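Local coordinates for protein endosialidase (Enterobacteria phage phi92, PDB 4HIZ) that hydrolyses internal alpha-2,8 and alpha-2,9 linkages of sialic acid polymers, acting as a trimeric phage endosialidase with a sialidase-type beta-propeller, at residues A[213-218]-A[267-272]; A[156-161]-A[180-185]. One frame throughout, in Å; residues are numbered along the deposited sequence.

Interaction 1 (A[213-218]-A[267-272]); sequences GDAVNF and WDSPWE. With SIA (N-acetyl-alpha-neuraminic acid), chain D.
Ser-269 reaches out of the 267-272 loop to the start of the strand at Ala-215, and its short side chain makes the one direct hydrogen bond between the two segments. Its CB lies 3.8 Å from OD1 of Asp-214. From there OG, set beside the backbone N and anti to the carbonyl carbon (chi1 -64°), accepts a hydrogen bond from Ala-215 N; the two atoms are 3.0 Å apart and the bond is nearly straight at 168°. The same hydroxyl is bonded to the main-chain O of Arg-265, so this buried oxygen is gripped by two backbone groups. It also touches the CB of Ala-215 at 3.5 Å, and that methyl meets CB of Asp-268 at 3.7 Å, closing a small apolar contact beside the polar one.

On the Gly-213 side, the ring of Pro-270 sits with CD 3.6 Å from Gly-213 O. The two segments are bridged once more by a water, which donates to Asp-214 OD1 (2.7 Å) and to Pro-270 O (2.8 Å). The other carboxylate oxygen of Asp-214, OD2, is turned to different partners: it takes the backbone N-H of Lys-211 and makes a salt bridge with Arg-157.

Farther along the strand, Phe-218 belongs to a pocket holding N-acetylneuraminic acid, whereas the contact itself lies at the strand's opposite end. The serine thus ties the base of an antiparallel sheet, inserted between the third and fourth strands of a propeller blade, to the loop returning the chain to that blade.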
loop_
_atom_site.group_PDB
_atom_site.type_symbol
_atom_site.label_atom_id
_atom_site.label_comp_id
_atom_site.label_asym_id
_atom_site.label_seq_id
_atom_site.Cartn_x
_atom_site.Cartn_y
_atom_site.Cartn_z
ATOM N N GLY A 213 -19.044 23.872 -24.293
ATOM C CA GLY A 213 -17.969 22.906 -24.392
ATOM C C GLY A 213 -17.860 22.030 -23.160
ATOM O O GLY A 213 -17.166 20.990 -23.204
ATOM N N ASP A 214 -18.518 22.415 -22.065
ATOM C CA ASP A 214 -18.445 21.567 -20.841
ATOM C C ASP A 214 -19.120 20.221 -21.086
ATOM O O ASP A 214 -20.071 20.111 -21.864
ATOM C CB ASP A 214 -19.026 22.288 -19.617
ATOM C CG ASP A 214 -18.079 23.334 -19.065
ATOM O OD1 ASP A 214 -16.882 23.320 -19.452
ATOM O OD2 ASP A 214 -18.514 24.161 -18.225
ATOM N N ALA A 215 -18.599 19.196 -20.422
ATOM C CA ALA A 215 -19.012 17.809 -20.631
ATOM C C ALA A 215 -20.016 17.401 -19.575
ATOM O O ALA A 215 -19.786 17.645 -18.378
ATOM C CB ALA A 215 -17.769 16.916 -20.519
ATOM N N VAL A 216 -21.117 16.774 -20.003
ATOM C CA VAL A 216 -22.208 16.419 -19.081
ATOM C C VAL A 216 -22.727 15.027 -19.393
ATOM O O VAL A 216 -22.301 14.414 -20.371
ATOM C CB VAL A 216 -23.367 17.453 -19.145
ATOM C CG1 VAL A 216 -22.839 18.859 -18.827
ATOM C CG2 VAL A 216 -24.039 17.413 -20.522
ATOM N N ASN A 217 -23.627 14.513 -18.554
ATOM C CA ASN A 217 -24.171 13.185 -18.789
ATOM C C ASN A 217 -25.611 13.155 -18.312
ATOM O O ASN A 217 -25.934 13.718 -17.256
ATOM C CB ASN A 217 -23.332 12.158 -18.006
ATOM C CG ASN A 217 -23.899 10.763 -18.072
ATOM O OD1 ASN A 217 -24.636 10.352 -17.184
ATOM N ND2 ASN A 217 -23.513 10.002 -19.099
ATOM N N PHE A 218 -26.474 12.511 -19.099
ATOM C CA PHE A 218 -27.887 12.389 -18.784
ATOM C C PHE A 218 -28.326 10.948 -18.642
ATOM O O PHE A 218 -27.828 10.071 -19.358
ATOM C CB PHE A 218 -28.696 12.945 -19.970
ATOM C CG PHE A 218 -28.548 14.415 -20.171
ATOM C CD1 PHE A 218 -29.438 15.297 -19.556
ATOM C CD2 PHE A 218 -27.586 14.922 -21.039
ATOM C CE1 PHE A 218 -29.342 16.689 -19.745
ATOM C CE2 PHE A 218 -27.472 16.327 -21.261
ATOM C CZ PHE A 218 -28.351 17.218 -20.608
ATOM N N TRP A 267 -13.732 15.821 -15.322
ATOM C CA TRP A 267 -12.475 15.395 -15.909
ATOM C C TRP A 267 -12.463 15.367 -17.417
ATOM O O TRP A 267 -11.383 15.266 -18.008
ATOM C CB TRP A 267 -12.064 14.000 -15.349
ATOM C CG TRP A 267 -11.783 14.024 -13.846
ATOM C CD1 TRP A 267 -10.588 14.324 -13.243
ATOM C CD2 TRP A 267 -12.724 13.797 -12.778
ATOM N NE1 TRP A 267 -10.726 14.274 -11.868
ATOM C CE2 TRP A 267 -12.020 13.941 -11.559
ATOM C CE3 TRP A 267 -14.086 13.485 -12.738
ATOM C CZ2 TRP A 267 -12.622 13.767 -10.314
ATOM C CZ3 TRP A 267 -14.697 13.290 -11.484
ATOM C CH2 TRP A 267 -13.961 13.437 -10.288
ATOM N N ASP A 268 -13.650 15.444 -18.036
ATOM C CA ASP A 268 -13.761 15.543 -19.493
ATOM C C ASP A 268 -14.016 16.968 -19.979
ATOM O O ASP A 268 -14.124 17.206 -21.183
ATOM C CB ASP A 268 -14.898 14.630 -20.003
ATOM C CG ASP A 268 -14.612 13.159 -19.768
ATOM O OD1 ASP A 268 -13.425 12.760 -19.692
ATOM O OD2 ASP A 268 -15.585 12.398 -19.672
ATOM N N SER A 269 -14.145 17.915 -19.065
ATOM C CA SER A 269 -14.449 19.295 -19.493
ATOM C C SER A 269 -13.156 20.078 -19.686
ATOM O O SER A 269 -12.319 20.076 -18.827
ATOM C CB SER A 269 -15.308 19.998 -18.428
ATOM O OG SER A 269 -16.579 19.369 -18.275
ATOM N N PRO A 270 -12.989 20.754 -20.821
ATOM C CA PRO A 270 -11.774 21.576 -20.948
ATOM C C PRO A 270 -11.700 22.640 -19.869
ATOM O O PRO A 270 -12.735 23.181 -19.463
ATOM C CB PRO A 270 -11.919 22.234 -22.328
ATOM C CG PRO A 270 -13.307 21.975 -22.767
ATOM C CD PRO A 270 -13.796 20.735 -22.053
ATOM N N TRP A 271 -10.491 22.955 -19.415
ATOM C CA TRP A 271 -10.336 24.081 -18.509
ATOM C C TRP A 271 -10.587 25.372 -19.302
ATOM O O TRP A 271 -10.099 25.518 -20.406
ATOM C CB TRP A 271 -8.920 24.116 -17.970
ATOM C CG TRP A 271 -8.550 23.028 -16.989
ATOM C CD1 TRP A 271 -7.819 21.905 -17.251
ATOM C CD2 TRP A 271 -8.809 23.024 -15.579
ATOM N NE1 TRP A 271 -7.625 21.174 -16.078
ATOM C CE2 TRP A 271 -8.194 21.866 -15.039
ATOM C CE3 TRP A 271 -9.469 23.910 -14.711
ATOM C CZ2 TRP A 271 -8.261 21.549 -13.682
ATOM C CZ3 TRP A 271 -9.518 23.611 -13.363
ATOM C CH2 TRP A 271 -8.908 22.435 -12.857
ATOM N N GLU A 272 -11.346 26.274 -18.721
ATOM C CA GLU A 272 -11.337 27.663 -19.227
ATOM C C GLU A 272 -10.109 28.303 -18.631
ATOM O O GLU A 272 -9.931 28.253 -17.425
ATOM C CB GLU A 272 -12.571 28.385 -18.729
ATOM C CG GLU A 272 -12.529 29.869 -19.127
ATOM C CD GLU A 272 -13.526 30.693 -18.329
ATOM O OE1 GLU A 272 -13.464 30.700 -17.059
ATOM O OE2 GLU A 272 -14.397 31.288 -18.979
HETATM C C1 SIA D . -30.356 6.906 -20.672
HETATM C C2 SIA D . -29.327 5.836 -21.038
HETATM C C3 SIA D . -27.881 6.343 -20.861
HETATM C C4 SIA D . -27.454 6.413 -19.399
HETATM C C5 SIA D . -27.788 5.112 -18.654
HETATM C C6 SIA D . -29.251 4.716 -18.876
HETATM C C7 SIA D . -29.545 3.327 -18.304
HETATM C C8 SIA D . -31.025 2.922 -18.392
HETATM C C9 SIA D . -31.986 4.079 -18.184
HETATM C C10 SIA D . -26.586 4.634 -16.549
HETATM C C11 SIA D . -26.419 5.030 -15.107
HETATM N N5 SIA D . -27.498 5.335 -17.235
HETATM O O1A SIA D . -30.188 8.038 -21.166
HETATM O O1B SIA D . -31.329 6.665 -19.916
HETATM O O4 SIA D . -26.030 6.657 -19.326
HETATM O O6 SIA D . -29.573 4.653 -20.269
HETATM O O7 SIA D . -28.797 2.397 -19.102
HETATM O O8 SIA D . -31.262 2.377 -19.688
HETATM O O9 SIA D . -32.625 4.461 -19.421
HETATM O O10 SIA D . -25.935 3.721 -17.061
HETATM O O HOH W 1 -14.869 24.736 -18.440
#

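Interaction 2 (A[156-161]-A[180-185]); sequences NRLYAV and RPMPYY
The guanidinium of Arg-157 lies over the peptide link between Arg-180 and Pro-181, which occupies one of its faces: Arg-180 C is 3.5 Å and Pro-181 N 3.4 Å from its plane, both displaced toward the rim. A bend at chi3 (61°) turns NE back toward the 180-185 segment, and the nitrogens of the group find further partners, NH1 in the carbonyl of Gly-209 and NH2 in the hydroxyl of Ser-179. The other flat group, the ring of Tyr-184, is met obliquely by the CB of Asn-156, 3.9 Å from CE2; its hydroxyl is held by the carbonyl of His-208.

Beneath these side chains the backbones run antiparallel. Arg-157 and Pro-181 form a non-hydrogen-bonded pair, a position where proline's lack of an N-H costs no bond between these two strands. On one side of it Leu-158 and Arg-180 are linked in both directions, with Leu-158 N 2.8 Å from Arg-180 O; on the other, Met-182 N donates to Asn-156 O at 2.9 Å and 172°. The methionine bends at chi2 (-59°), which brings SD to 3.6 Å from CB of Leu-158, and Phe-91 packs against both residues.

This is the open end of a beta hairpin formed by strands 157-166 and 172-181, the two central strands of a four-stranded antiparallel propeller blade.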
loop_
_atom_site.group_PDB
_atom_site.type_symbol
_atom_site.label_atom_id
_atom_site.label_comp_id
_atom_site.label_asym_id
_atom_site.label_seq_id
_atom_site.Cartn_x
_atom_site.Cartn_y
_atom_site.Cartn_z
ATOM N N ASN A 156 -20.980 26.666 -8.483
ATOM C CA ASN A 156 -20.783 25.300 -9.000
ATOM C C ASN A 156 -19.646 25.119 -10.015
ATOM O O ASN A 156 -19.653 24.152 -10.781
ATOM C CB ASN A 156 -22.123 24.728 -9.535
ATOM C CG ASN A 156 -23.131 24.598 -8.431
ATOM O OD1 ASN A 156 -22.800 24.057 -7.357
ATOM N ND2 ASN A 156 -24.355 25.117 -8.641
ATOM N N ARG A 157 -18.663 26.022 -10.003
ATOM C CA ARG A 157 -17.435 25.801 -10.757
ATOM C C ARG A 157 -16.227 25.846 -9.825
ATOM O O ARG A 157 -16.206 26.618 -8.842
ATOM C CB ARG A 157 -17.234 26.904 -11.807
ATOM C CG ARG A 157 -18.374 26.996 -12.852
ATOM C CD ARG A 157 -18.049 28.020 -13.981
ATOM N NE ARG A 157 -16.846 27.642 -14.722
ATOM C CZ ARG A 157 -16.805 26.741 -15.707
ATOM N NH1 ARG A 157 -17.910 26.119 -16.108
ATOM N NH2 ARG A 157 -15.655 26.485 -16.323
ATOM N N LEU A 158 -15.200 25.071 -10.166
ATOM C CA LEU A 158 -13.895 25.223 -9.531
ATOM C C LEU A 158 -13.156 26.401 -10.154
ATOM O O LEU A 158 -13.062 26.501 -11.375
ATOM C CB LEU A 158 -13.085 23.960 -9.814
ATOM C CG LEU A 158 -11.732 23.880 -9.091
ATOM C CD1 LEU A 158 -11.897 23.838 -7.529
ATOM C CD2 LEU A 158 -10.891 22.649 -9.575
ATOM N N TYR A 159 -12.592 27.273 -9.325
ATOM C CA TYR A 159 -11.754 28.354 -9.811
ATOM C C TYR A 159 -10.388 28.239 -9.160
ATOM O O TYR A 159 -10.299 27.940 -7.983
ATOM C CB TYR A 159 -12.374 29.718 -9.454
ATOM C CG TYR A 159 -13.445 30.128 -10.438
ATOM C CD1 TYR A 159 -13.110 30.772 -11.640
ATOM C CD2 TYR A 159 -14.787 29.826 -10.195
ATOM C CE1 TYR A 159 -14.119 31.114 -12.586
ATOM C CE2 TYR A 159 -15.807 30.173 -11.124
ATOM C CZ TYR A 159 -15.455 30.790 -12.308
ATOM O OH TYR A 159 -16.426 31.119 -13.213
ATOM N N ALA A 160 -9.339 28.498 -9.924
ATOM C CA ALA A 160 -8.001 28.484 -9.355
ATOM C C ALA A 160 -7.154 29.537 -10.068
ATOM O O ALA A 160 -7.275 29.706 -11.293
ATOM C CB ALA A 160 -7.360 27.087 -9.511
ATOM N N VAL A 161 -6.277 30.226 -9.335
ATOM C CA VAL A 161 -5.320 31.069 -10.025
ATOM C C VAL A 161 -4.067 30.212 -10.170
ATOM O O VAL A 161 -3.343 29.971 -9.191
ATOM C CB VAL A 161 -4.979 32.378 -9.272
ATOM C CG1 VAL A 161 -3.950 33.211 -10.089
ATOM C CG2 VAL A 161 -6.257 33.187 -9.047
ATOM N N ARG A 180 -13.381 25.043 -14.172
ATOM C CA ARG A 180 -14.133 23.891 -14.718
ATOM C C ARG A 180 -15.422 23.835 -13.954
ATOM O O ARG A 180 -15.499 24.301 -12.826
ATOM C CB ARG A 180 -13.390 22.555 -14.423
ATOM C CG ARG A 180 -12.509 22.067 -15.565
ATOM C CD ARG A 180 -11.795 20.781 -15.146
ATOM N NE ARG A 180 -11.123 20.157 -16.287
ATOM C CZ ARG A 180 -10.275 19.128 -16.153
ATOM N NH1 ARG A 180 -10.029 18.625 -14.929
ATOM N NH2 ARG A 180 -9.720 18.578 -17.229
ATOM N N PRO A 181 -16.447 23.204 -14.536
ATOM C CA PRO A 181 -17.639 22.941 -13.725
ATOM C C PRO A 181 -17.265 21.930 -12.633
ATOM O O PRO A 181 -16.481 21.018 -12.916
ATOM C CB PRO A 181 -18.598 22.286 -14.729
ATOM C CG PRO A 181 -17.725 21.633 -15.765
ATOM C CD PRO A 181 -16.507 22.570 -15.869
ATOM N N MET A 182 -17.791 22.083 -11.425
ATOM C CA MET A 182 -17.505 21.103 -10.380
ATOM C C MET A 182 -18.096 19.745 -10.761
ATOM O O MET A 182 -19.058 19.671 -11.507
ATOM C CB MET A 182 -18.154 21.541 -9.060
ATOM C CG MET A 182 -17.428 22.685 -8.369
ATOM S SD MET A 182 -15.691 22.291 -7.959
ATOM C CE MET A 182 -15.908 21.166 -6.561
ATOM N N PRO A 183 -17.530 18.653 -10.227
ATOM C CA PRO A 183 -18.214 17.366 -10.368
ATOM C C PRO A 183 -19.466 17.400 -9.500
ATOM O O PRO A 183 -19.378 17.626 -8.291
ATOM C CB PRO A 183 -17.176 16.359 -9.804
ATOM C CG PRO A 183 -16.218 17.174 -9.016
ATOM C CD PRO A 183 -16.291 18.578 -9.418
ATOM N N TYR A 184 -20.643 17.207 -10.094
ATOM C CA TYR A 184 -21.867 17.260 -9.302
ATOM C C TYR A 184 -22.943 16.446 -9.951
ATOM O O TYR A 184 -22.843 16.100 -11.153
ATOM C CB TYR A 184 -22.333 18.712 -9.006
ATOM C CG TYR A 184 -22.903 19.556 -10.163
ATOM C CD1 TYR A 184 -24.156 19.257 -10.709
ATOM C CD2 TYR A 184 -22.222 20.678 -10.639
ATOM C CE1 TYR A 184 -24.699 20.040 -11.701
ATOM C CE2 TYR A 184 -22.769 21.480 -11.636
ATOM C CZ TYR A 184 -24.000 21.126 -12.175
ATOM O OH TYR A 184 -24.586 21.897 -13.183
ATOM N N TYR A 185 -23.959 16.126 -9.151
ATOM C CA TYR A 185 -25.087 15.295 -9.573
ATOM C C TYR A 185 -26.380 16.045 -9.233
ATOM O O TYR A 185 -26.463 16.721 -8.196
ATOM C CB TYR A 185 -25.041 13.981 -8.736
ATOM C CG TYR A 185 -26.315 13.204 -8.788
ATOM C CD1 TYR A 185 -26.700 12.547 -9.955
ATOM C CD2 TYR A 185 -27.158 13.130 -7.674
ATOM C CE1 TYR A 185 -27.897 11.821 -10.007
ATOM C CE2 TYR A 185 -28.379 12.421 -7.733
ATOM C CZ TYR A 185 -28.727 11.766 -8.888
ATOM O OH TYR A 185 -29.919 11.056 -8.934
#

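Interaction 2 closes before interaction 1 opens along the chain, yet their centres lie only 10 Å apart. The hairpin of interaction 2 supplies two strands of a four-stranded blade; the chain then leaves into the inserted sheet that contains strand 215-219 and returns through loop 267-271 to the blade's fourth strand, 272-275. The contacts meet directly: Arg-180 NE probably donates a hydrogen bond to Ser-269 O at 2.8 Å, and its guanidinium makes a cation-pi contact with Trp-271. Together they join propeller and insertion at the point where the chain passes between them. Both also touch a second subunit, placing this junction against the trimer interface.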